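Local coordinates for probable cell division protein WhiA (Thermotoga maritima, PDB 3HYJ), which probably takes part in cell division and chromosome segregation as a DNA-binding protein, this chain being its degenerate, N-terminal LAGLIDADG homing endonuclease domain, at residues A[13-18]-A[58-63]; A[28-33]-A[102-107]; A[132-137]-A[176-181]. One frame throughout, in Å; residues are numbered along the deposited sequence.

Interaction 1: residues A[13-18]-A[58-63]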
loop_
_atom_site.group_PDB
_atom_site.type_symbol
_atom_site.label_atom_id
_atom_site.label_comp_id
_atom_site.label_asym_id
_atom_site.label_seq_id
_atom_site.Cartn_x
_atom_site.Cartn_y
_atom_site.Cartn_z
ATOM N N ILE A 13 -0.400 -5.069 -11.518
ATOM C CA ILE A 13 -1.082 -3.895 -10.977
ATOM C C ILE A 13 -0.132 -2.898 -10.276
ATOM O O ILE A 13 -0.160 -1.701 -10.560
ATOM C CB ILE A 13 -2.185 -4.306 -10.000
ATOM C CG1 ILE A 13 -3.294 -5.050 -10.731
ATOM C CG2 ILE A 13 -2.786 -3.082 -9.343
ATOM C CD1 ILE A 13 -4.546 -5.135 -9.937
ATOM N N LYS A 14 0.710 -3.399 -9.375
ATOM C CA LYS A 14 1.686 -2.559 -8.663
ATOM C C LYS A 14 2.728 -1.877 -9.568
ATOM O O LYS A 14 3.156 -0.760 -9.278
ATOM C CB LYS A 14 2.376 -3.362 -7.550
ATOM C CG LYS A 14 1.456 -3.597 -6.314
ATOM C CD LYS A 14 2.086 -4.536 -5.273
ATOM C CE LYS A 14 1.040 -5.068 -4.319
ATOM N NZ LYS A 14 1.615 -5.536 -3.015
ATOM N N GLU A 15 3.134 -2.531 -10.651
ATOM C CA GLU A 15 4.011 -1.890 -11.624
ATOM C C GLU A 15 3.325 -0.720 -12.319
ATOM O O GLU A 15 3.949 0.286 -12.642
ATOM C CB GLU A 15 4.481 -2.896 -12.673
ATOM C CG GLU A 15 5.649 -3.767 -12.220
ATOM C CD GLU A 15 5.683 -5.106 -12.948
ATOM O OE1 GLU A 15 5.046 -5.222 -14.023
ATOM O OE2 GLU A 15 6.346 -6.045 -12.446
ATOM N N GLU A 16 2.035 -0.845 -12.563
ATOM C CA GLU A 16 1.307 0.254 -13.151
ATOM C C GLU A 16 1.228 1.455 -12.184
ATOM O O GLU A 16 1.146 2.604 -12.618
ATOM C CB GLU A 16 -0.075 -0.215 -13.569
ATOM C CG GLU A 16 -0.691 0.667 -14.609
ATOM C CD GLU A 16 -2.114 0.289 -14.905
ATOM O OE1 GLU A 16 -2.995 1.170 -14.804
ATOM O OE2 GLU A 16 -2.355 -0.890 -15.236
ATOM N N LEU A 17 1.280 1.184 -10.879
ATOM C CA LEU A 17 1.180 2.223 -9.834
ATOM C C LEU A 17 2.485 2.923 -9.519
ATOM O O LEU A 17 2.461 4.021 -8.965
ATOM C CB LEU A 17 0.643 1.637 -8.529
ATOM C CG LEU A 17 -0.775 1.091 -8.608
ATOM C CD1 LEU A 17 -1.313 0.767 -7.235
ATOM C CD2 LEU A 17 -1.695 2.069 -9.310
ATOM N N VAL A 18 3.619 2.313 -9.847
ATOM C CA VAL A 18 4.897 2.966 -9.587
ATOM C C VAL A 18 4.962 4.354 -10.245
ATOM O O VAL A 18 5.576 5.261 -9.703
ATOM C CB VAL A 18 6.084 2.125 -10.077
ATOM C CG1 VAL A 18 7.398 2.917 -9.944
ATOM C CG2 VAL A 18 6.149 0.809 -9.311
ATOM N N ALA A 58 6.428 -1.928 -5.225
ATOM C CA ALA A 58 6.143 -1.098 -4.046
ATOM C C ALA A 58 7.449 -0.526 -3.529
ATOM O O ALA A 58 7.525 0.632 -3.165
ATOM C CB ALA A 58 5.433 -1.885 -2.954
ATOM N N SER A 59 8.473 -1.360 -3.546
ATOM C CA SER A 59 9.791 -1.009 -3.102
ATOM C C SER A 59 10.368 0.154 -3.908
ATOM O O SER A 59 10.905 1.098 -3.325
ATOM C CB SER A 59 10.688 -2.229 -3.230
ATOM O OG SER A 59 11.843 -2.067 -2.465
ATOM N N ARG A 60 10.268 0.102 -5.238
ATOM C CA ARG A 60 10.684 1.250 -6.092
ATOM C C ARG A 60 9.889 2.546 -5.771
ATOM O O ARG A 60 10.455 3.651 -5.732
ATOM C CB ARG A 60 10.524 0.923 -7.572
ATOM C CG ARG A 60 11.732 0.320 -8.226
ATOM C CD ARG A 60 11.354 -0.640 -9.357
ATOM N NE ARG A 60 10.373 -0.105 -10.319
ATOM C CZ ARG A 60 9.435 -0.829 -10.962
ATOM N NH1 ARG A 60 9.286 -2.143 -10.760
ATOM N NH2 ARG A 60 8.608 -0.233 -11.813
ATOM N N ARG A 61 8.584 2.399 -5.556
ATOM C CA ARG A 61 7.745 3.526 -5.214
ATOM C C ARG A 61 8.217 4.175 -3.916
ATOM O O ARG A 61 8.374 5.400 -3.849
ATOM C CB ARG A 61 6.290 3.090 -5.070
ATOM C CG ARG A 61 5.318 4.214 -4.764
ATOM C CD ARG A 61 4.802 4.863 -5.988
ATOM N NE ARG A 61 3.837 5.898 -5.636
ATOM C CZ ARG A 61 3.317 6.796 -6.481
ATOM N NH1 ARG A 61 3.664 6.806 -7.764
ATOM N NH2 ARG A 61 2.440 7.693 -6.026
ATOM N N LEU A 62 8.461 3.356 -2.900
ATOM C CA LEU A 62 8.944 3.851 -1.616
ATOM C C LEU A 62 10.181 4.742 -1.781
ATOM O O LEU A 62 10.230 5.832 -1.205
ATOM C CB LEU A 62 9.270 2.696 -0.677
ATOM C CG LEU A 62 9.661 3.115 0.742
ATOM C CD1 LEU A 62 8.629 4.020 1.358
ATOM C CD2 LEU A 62 9.847 1.877 1.583
ATOM N N LEU A 63 11.167 4.285 -2.556
ATOM C CA LEU A 63 12.406 5.042 -2.733
ATOM C C LEU A 63 12.147 6.398 -3.402
ATOM O O LEU A 63 12.855 7.373 -3.151
ATOM C CB LEU A 63 13.420 4.236 -3.555
ATOM C CG LEU A 63 13.793 2.853 -2.995
ATOM C CD1 LEU A 63 14.670 2.078 -3.991
ATOM C CD2 LEU A 63 14.454 2.965 -1.602
#

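Interaction 2: residues A[28-33]-A[102-107]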
loop_
_atom_site.group_PDB
_atom_site.type_symbol
_atom_site.label_atom_id
_atom_site.label_comp_id
_atom_site.label_asym_id
_atom_site.label_seq_id
_atom_site.Cartn_x
_atom_site.Cartn_y
_atom_site.Cartn_z
ATOM N N VAL A 28 1.648 12.900 -0.847
ATOM C CA VAL A 28 2.834 12.054 -0.777
ATOM C C VAL A 28 3.043 11.544 0.633
ATOM O O VAL A 28 3.359 10.399 0.838
ATOM C CB VAL A 28 4.102 12.829 -1.224
ATOM C CG1 VAL A 28 5.377 12.179 -0.691
ATOM C CG2 VAL A 28 4.147 12.955 -2.717
ATOM N N ILE A 29 2.880 12.394 1.624
ATOM C CA ILE A 29 3.047 11.955 3.006
ATOM C C ILE A 29 1.967 10.938 3.415
ATOM O O ILE A 29 2.271 10.006 4.147
ATOM C CB ILE A 29 3.069 13.155 3.992
ATOM C CG1 ILE A 29 4.318 14.033 3.741
ATOM C CG2 ILE A 29 3.060 12.655 5.416
ATOM C CD1 ILE A 29 4.350 15.371 4.525
ATOM N N SER A 30 0.729 11.105 2.940
ATOM C CA SER A 30 -0.350 10.142 3.232
ATOM C C SER A 30 -0.110 8.739 2.656
ATOM O O SER A 30 -0.379 7.747 3.317
ATOM C CB SER A 30 -1.685 10.673 2.723
ATOM O OG SER A 30 -1.936 11.937 3.304
ATOM N N GLU A 31 0.399 8.667 1.427
ATOM C CA GLU A 31 0.814 7.397 0.848
ATOM C C GLU A 31 1.903 6.742 1.671
ATOM O O GLU A 31 1.858 5.537 1.932
ATOM C CB GLU A 31 1.341 7.622 -0.563
ATOM C CG GLU A 31 1.502 6.388 -1.386
ATOM C CD GLU A 31 1.871 6.705 -2.819
ATOM O OE1 GLU A 31 2.577 5.877 -3.448
ATOM O OE2 GLU A 31 1.467 7.789 -3.330
ATOM N N LEU A 32 2.887 7.543 2.071
ATOM C CA LEU A 32 3.971 7.037 2.914
ATOM C C LEU A 32 3.415 6.437 4.209
ATOM O O LEU A 32 3.900 5.385 4.665
ATOM C CB LEU A 32 5.016 8.126 3.207
ATOM C CG LEU A 32 6.207 7.711 4.092
ATOM C CD1 LEU A 32 6.946 6.552 3.486
ATOM C CD2 LEU A 32 7.157 8.892 4.348
ATOM N N LEU A 33 2.396 7.076 4.795
ATOM C CA LEU A 33 1.758 6.523 5.988
ATOM C C LEU A 33 1.082 5.189 5.649
ATOM O O LEU A 33 1.064 4.270 6.458
ATOM C CB LEU A 33 0.742 7.509 6.567
ATOM C CG LEU A 33 0.125 7.176 7.937
ATOM C CD1 LEU A 33 1.102 7.423 9.075
ATOM C CD2 LEU A 33 -1.132 7.972 8.167
ATOM N N ILE A 102 -0.102 12.654 10.359
ATOM C CA ILE A 102 -1.013 13.112 9.310
ATOM C C ILE A 102 -2.256 12.235 9.410
ATOM O O ILE A 102 -2.169 11.049 9.794
ATOM C CB ILE A 102 -0.337 13.043 7.892
ATOM C CG1 ILE A 102 -1.145 13.817 6.856
ATOM C CG2 ILE A 102 -0.117 11.595 7.418
ATOM C CD1 ILE A 102 -0.429 13.941 5.506
ATOM N N GLU A 103 -3.414 12.817 9.110
ATOM C CA GLU A 103 -4.698 12.112 9.234
ATOM C C GLU A 103 -5.411 12.198 7.899
ATOM O O GLU A 103 -6.032 13.206 7.624
ATOM C CB GLU A 103 -5.543 12.745 10.354
ATOM C CG GLU A 103 -5.051 12.401 11.770
ATOM C CD GLU A 103 -5.599 13.331 12.840
ATOM O OE1 GLU A 103 -4.777 13.934 13.573
ATOM O OE2 GLU A 103 -6.846 13.471 12.949
ATOM N N PRO A 104 -5.302 11.159 7.054
ATOM C CA PRO A 104 -5.770 11.279 5.676
ATOM C C PRO A 104 -7.155 10.708 5.432
ATOM O O PRO A 104 -7.497 10.390 4.288
ATOM C CB PRO A 104 -4.723 10.464 4.898
ATOM C CG PRO A 104 -4.354 9.360 5.819
ATOM C CD PRO A 104 -4.555 9.899 7.249
ATOM N N PHE A 105 -7.952 10.602 6.484
ATOM C CA PHE A 105 -9.239 9.920 6.405
ATOM C C PHE A 105 -10.428 10.815 6.066
ATOM O O PHE A 105 -11.491 10.307 5.734
ATOM C CB PHE A 105 -9.524 9.214 7.727
ATOM C CG PHE A 105 -8.507 8.184 8.081
ATOM C CD1 PHE A 105 -8.429 6.997 7.349
ATOM C CD2 PHE A 105 -7.623 8.391 9.135
ATOM C CE1 PHE A 105 -7.492 6.031 7.654
ATOM C CE2 PHE A 105 -6.681 7.429 9.463
ATOM C CZ PHE A 105 -6.606 6.242 8.712
ATOM N N PHE A 106 -10.259 12.127 6.152
ATOM C CA PHE A 106 -11.377 13.064 5.987
ATOM C C PHE A 106 -11.284 13.928 4.725
ATOM O O PHE A 106 -12.110 14.812 4.512
ATOM C CB PHE A 106 -11.462 13.948 7.223
ATOM C CG PHE A 106 -11.187 13.205 8.507
ATOM C CD1 PHE A 106 -10.114 13.563 9.324
ATOM C CD2 PHE A 106 -11.982 12.116 8.880
ATOM C CE1 PHE A 106 -9.852 12.858 10.503
ATOM C CE2 PHE A 106 -11.724 11.400 10.064
ATOM C CZ PHE A 106 -10.662 11.772 10.874
ATOM N N ASP A 107 -10.285 13.660 3.891
ATOM C CA ASP A 107 -10.086 14.364 2.643
ATOM C C ASP A 107 -9.858 13.282 1.593
ATOM O O ASP A 107 -8.876 12.531 1.651
ATOM C CB ASP A 107 -8.885 15.305 2.778
ATOM C CG ASP A 107 -8.605 16.123 1.514
ATOM O OD1 ASP A 107 -8.385 17.352 1.652
ATOM O OD2 ASP A 107 -8.568 15.545 0.396
#

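Interaction 3: residues A[132-137]-A[176-181]. With NA (sodium ion), chain D.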
loop_
_atom_site.group_PDB
_atom_site.type_symbol
_atom_site.label_atom_id
_atom_site.label_comp_id
_atom_site.label_asym_id
_atom_site.label_seq_id
_atom_site.Cartn_x
_atom_site.Cartn_y
_atom_site.Cartn_z
ATOM N N TYR A 132 -12.783 -13.491 -6.964
ATOM C CA TYR A 132 -12.817 -12.057 -6.535
ATOM C C TYR A 132 -12.335 -11.868 -5.092
ATOM O O TYR A 132 -13.058 -12.182 -4.133
ATOM C CB TYR A 132 -14.225 -11.448 -6.648
ATOM C CG TYR A 132 -14.903 -11.592 -7.983
ATOM C CD1 TYR A 132 -14.185 -11.548 -9.163
ATOM C CD2 TYR A 132 -16.285 -11.742 -8.057
ATOM C CE1 TYR A 132 -14.811 -11.688 -10.386
ATOM C CE2 TYR A 132 -16.931 -11.880 -9.275
ATOM C CZ TYR A 132 -16.184 -11.852 -10.448
ATOM O OH TYR A 132 -16.805 -11.994 -11.679
ATOM N N HIS A 133 -11.134 -11.318 -4.933
ATOM C CA HIS A 133 -10.507 -11.255 -3.611
ATOM C C HIS A 133 -9.379 -10.252 -3.600
ATOM O O HIS A 133 -8.404 -10.413 -4.335
ATOM C CB HIS A 133 -9.963 -12.641 -3.247
ATOM C CG HIS A 133 -9.395 -12.758 -1.866
ATOM N ND1 HIS A 133 -9.495 -13.920 -1.129
ATOM C CD2 HIS A 133 -8.688 -11.894 -1.103
ATOM C CE1 HIS A 133 -8.905 -13.753 0.044
ATOM N NE2 HIS A 133 -8.405 -12.531 0.082
ATOM N N LEU A 134 -9.516 -9.219 -2.766
ATOM C CA LEU A 134 -8.466 -8.221 -2.566
ATOM C C LEU A 134 -8.296 -8.001 -1.079
ATOM O O LEU A 134 -9.275 -7.743 -0.367
ATOM C CB LEU A 134 -8.821 -6.893 -3.242
ATOM C CG LEU A 134 -7.823 -5.728 -3.131
ATOM C CD1 LEU A 134 -7.889 -4.847 -4.388
ATOM C CD2 LEU A 134 -8.001 -4.877 -1.870
ATOM N N GLU A 135 -7.070 -8.107 -0.591
ATOM C CA GLU A 135 -6.841 -7.917 0.820
ATOM C C GLU A 135 -5.648 -7.014 1.010
ATOM O O GLU A 135 -4.817 -6.878 0.101
ATOM C CB GLU A 135 -6.637 -9.263 1.517
ATOM C CG GLU A 135 -5.301 -9.914 1.265
ATOM C CD GLU A 135 -5.185 -11.280 1.917
ATOM O OE1 GLU A 135 -6.245 -11.852 2.300
ATOM O OE2 GLU A 135 -4.027 -11.768 2.028
ATOM N N ILE A 136 -5.603 -6.376 2.180
ATOM C CA ILE A 136 -4.475 -5.577 2.591
ATOM C C ILE A 136 -4.091 -5.866 4.034
ATOM O O ILE A 136 -4.879 -5.643 4.951
ATOM C CB ILE A 136 -4.778 -4.108 2.515
ATOM C CG1 ILE A 136 -5.153 -3.714 1.098
ATOM C CG2 ILE A 136 -3.557 -3.320 2.997
ATOM C CD1 ILE A 136 -5.556 -2.265 0.997
ATOM N N ASN A 137 -2.865 -6.337 4.229
ATOM C CA ASN A 137 -2.313 -6.491 5.559
ATOM C C ASN A 137 -2.355 -5.166 6.279
ATOM O O ASN A 137 -1.765 -4.206 5.807
ATOM C CB ASN A 137 -0.866 -6.956 5.461
ATOM C CG ASN A 137 -0.270 -7.260 6.815
ATOM O OD1 ASN A 137 -0.465 -8.359 7.354
ATOM N ND2 ASN A 137 0.464 -6.288 7.381
ATOM N N LYS A 176 -17.226 -5.264 -8.238
ATOM C CA LYS A 176 -17.584 -3.861 -8.473
ATOM C C LYS A 176 -16.796 -2.994 -7.487
ATOM O O LYS A 176 -16.274 -1.955 -7.876
ATOM C CB LYS A 176 -19.102 -3.621 -8.360
ATOM N N ASP A 177 -16.661 -3.469 -6.241
ATOM C CA ASP A 177 -15.850 -2.806 -5.201
ATOM C C ASP A 177 -14.356 -2.775 -5.480
ATOM O O ASP A 177 -13.708 -1.752 -5.262
ATOM C CB ASP A 177 -16.049 -3.464 -3.834
ATOM C CG ASP A 177 -17.268 -2.969 -3.121
ATOM O OD1 ASP A 177 -17.848 -1.934 -3.526
ATOM O OD2 ASP A 177 -17.651 -3.616 -2.130
ATOM N N ILE A 178 -13.801 -3.906 -5.914
ATOM C CA ILE A 178 -12.392 -3.961 -6.276
ATOM C C ILE A 178 -12.154 -2.975 -7.410
ATOM O O ILE A 178 -11.226 -2.178 -7.357
ATOM C CB ILE A 178 -11.956 -5.381 -6.696
ATOM C CG1 ILE A 178 -11.924 -6.310 -5.467
ATOM C CG2 ILE A 178 -10.584 -5.346 -7.369
ATOM C CD1 ILE A 178 -11.839 -7.796 -5.796
ATOM N N LEU A 179 -13.014 -3.000 -8.416
ATOM C CA LEU A 179 -12.910 -2.037 -9.518
ATOM C C LEU A 179 -12.900 -0.584 -9.047
ATOM O O LEU A 179 -12.039 0.204 -9.476
ATOM C CB LEU A 179 -14.013 -2.252 -10.564
ATOM C CG LEU A 179 -13.616 -3.272 -11.642
ATOM C CD1 LEU A 179 -14.760 -3.533 -12.642
ATOM C CD2 LEU A 179 -12.343 -2.813 -12.381
ATOM N N VAL A 180 -13.838 -0.222 -8.176
ATOM C CA VAL A 180 -13.920 1.171 -7.747
ATOM C C VAL A 180 -12.597 1.540 -7.053
ATOM O O VAL A 180 -11.977 2.565 -7.351
ATOM C CB VAL A 180 -15.153 1.437 -6.844
ATOM C CG1 VAL A 180 -15.001 2.768 -6.102
ATOM C CG2 VAL A 180 -16.445 1.395 -7.683
ATOM N N PHE A 181 -12.149 0.651 -6.179
ATOM C CA PHE A 181 -10.928 0.829 -5.398
ATOM C C PHE A 181 -9.681 0.999 -6.277
ATOM O O PHE A 181 -8.889 1.922 -6.056
ATOM C CB PHE A 181 -10.773 -0.385 -4.478
ATOM C CG PHE A 181 -9.567 -0.348 -3.602
ATOM C CD1 PHE A 181 -9.654 0.115 -2.310
ATOM C CD2 PHE A 181 -8.346 -0.824 -4.059
ATOM C CE1 PHE A 181 -8.534 0.149 -1.486
ATOM C CE2 PHE A 181 -7.222 -0.806 -3.236
ATOM C CZ PHE A 181 -7.321 -0.324 -1.948
HETATM NA NA NA D . -9.950 -15.957 -1.764
#

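Interaction 1: residues A[13-18]-A[58-63]
Arg60 lies across Val18 at about a right angle, CG2 of the valine sitting over one face of the guanidinium, 3.7 Å from NH2. A compact branched side chain suits this place, since it offers methyls to a flat cation; CG1 of Val18 also approaches the same NH2. The arginine chain bends at chi2 and chi3, which brings its end back over helix 9-18. There Glu15 CG meets the guanidinium edge, while Glu15 OE2 stays 5.2 Å from Arg60 NH1, where an attraction is possible, though the charged atoms are not in contact. Phe56 supplies a cation-pi partner on its own helix.

Arg61, next in sequence, extends from the backbone with CG anti to N (chi1 -178°), then bends at chi2. Its NH1 donates to Val18 O over 3.1 Å, with an N-H...O angle of 153°. The oxygen lies in the guanidinium plane, yet the donor stands above the plane of the carbonyl. NH1 also hydrogen-bonds to Val20 O, and NE forms a salt bridge with Glu31. Leu62 packs on Leu32 and Phe35 of helix 25-39.

Helix 9-18 thus packs beside helix 56-68 of the N-terminal LAGLIDADG-like domain, which rests on strand 88-93 through Leu62. The segment axes approach to 9.0 Å at 17°, an ordinary packing distance. Glu31 and the carbonyls probably offset much of the cost of burying Arg61, although Arg116 brings a like charge close.

Interaction 2: residues A[28-33]-A[102-107]
Ile102 pushes its side chain against one side of helix 25-39, touching Ile29, Ser30 and Leu33. CG1 is anti to the backbone N (chi1 -167°), which extends CD1 into the helix surface, where it meets Ile29 CG2 at 3.7 Å. CD1 also rests against Ser30 OG, and the other branch, CG2, lies 3.8 Å from Leu33 CD2 as the two side chains pass in opposite directions. A branched isoleucine suits this place because both arms meet Ile29, while CD1 goes on to Ser30 and CG2 to Leu33. Leu33 CD2 also lies 3.6 Å from Ile102 O and 4.0 Å from Pro104 CD.

Pro104 continues the apolar surface two residues further along the loop: its CB packs on Ser30, 3.7 Å from the serine CB. Small Ser30 lets the proline ring approach the helix. The serine hydroxyl sits beside its own backbone N and hydrogen-bonds to Glu26 O one turn earlier, so a buried polar atom is satisfied within the helix and can accept apolar neighbours.

This close packing gives way to a looser, more watery side. Glu103 points away from the helix and is exposed, as are Phe106 and Asp107; Asp107 instead acts as N-cap of the following helix, through a weak bond from Ala109 N to OD2. No hydrogen bond joins the two segments.

Helix 25-39 lies in the N-terminal LAGLIDADG-like domain, and the loop leads from strand 88-93 of its sheet to helix 108-122, whose Leu110 and Phe114 also pack on Pro104. Phe105 meets Phe114 edge-to-face and packs on helix 141-155, while Val28 and Leu32 pack on helix 56-68, where Glu31 also bridges to Arg61.

Interaction 3: residues A[132-137]-A[176-181]
The imidazole of His133 is gripped at both nitrogens. ND1 of His133 coordinates a sodium ion at 2.2 Å. On the other side of the ring, His133 NE2 donates to Glu135 OE1 at 3.2 Å, while the backbone N of the same histidine lies against Ile178 CD1. The segment belongs to the four-stranded antiparallel sheet of the second LAGLIDADG-like half, on which helix 175-184 packs in the alpha-beta arrangement of this family.

His131 supplies the other protein ligand of the sodium. The bond to Glu135 is fairly straight (158°); OE1 is met from above the carboxylate plane, but lies close to the ring plane of the histidine. Held on one side by a metal and on the other by a carboxylate two residues along the strand, the ring is probably restrained from flipping. Tyr171 adds an edge-to-face neighbour.

Strand alternation then puts Leu134 and Ile136 on the helix side of the sheet, with bulky apolar chains suited to a buried interface, whereas polar His133 and Glu135 take the other side. Leu134 CB packs on Ile178 CG1 at 3.9 Å, the two chains sliding past one another in opposite directions, and Leu134 CD1 touches Ile178 CG2 at 4.0 Å. Ile178 and Phe181 are three residues apart, so they project from the same side of the helix. With CG anti to the backbone N (chi1 -180°), Phe181 extends its ring into the layer between sheet and helix, where Leu115 and Phe119 of helix 108-122 and Ile172 of the neighbouring strand 167-172 also touch it. At the far end of the ring, Phe181 CZ meets Ile136 CD1 at 3.9 Å.

How the interactions relate
Interactions 1 and 2 share a frame: helix 25-39, held by the loop in interaction 2, also faces helix 56-68 of interaction 1. They touch through the salt bridge from Arg61 to Glu31 and through packing of Leu62 on Leu32. Interaction 3 touches neither, its centre lying about 18 Å from that of interaction 1 and 20 Å from that of interaction 2, but helix 108-122 contributes side chains around all three. Interactions 2 and 3 are buried and apolar, without a hydrogen bond between their segments, whereas partly buried interaction 1 depends on arginines. In interaction 3 polar chemistry is displaced to the other sheet face, at the sodium.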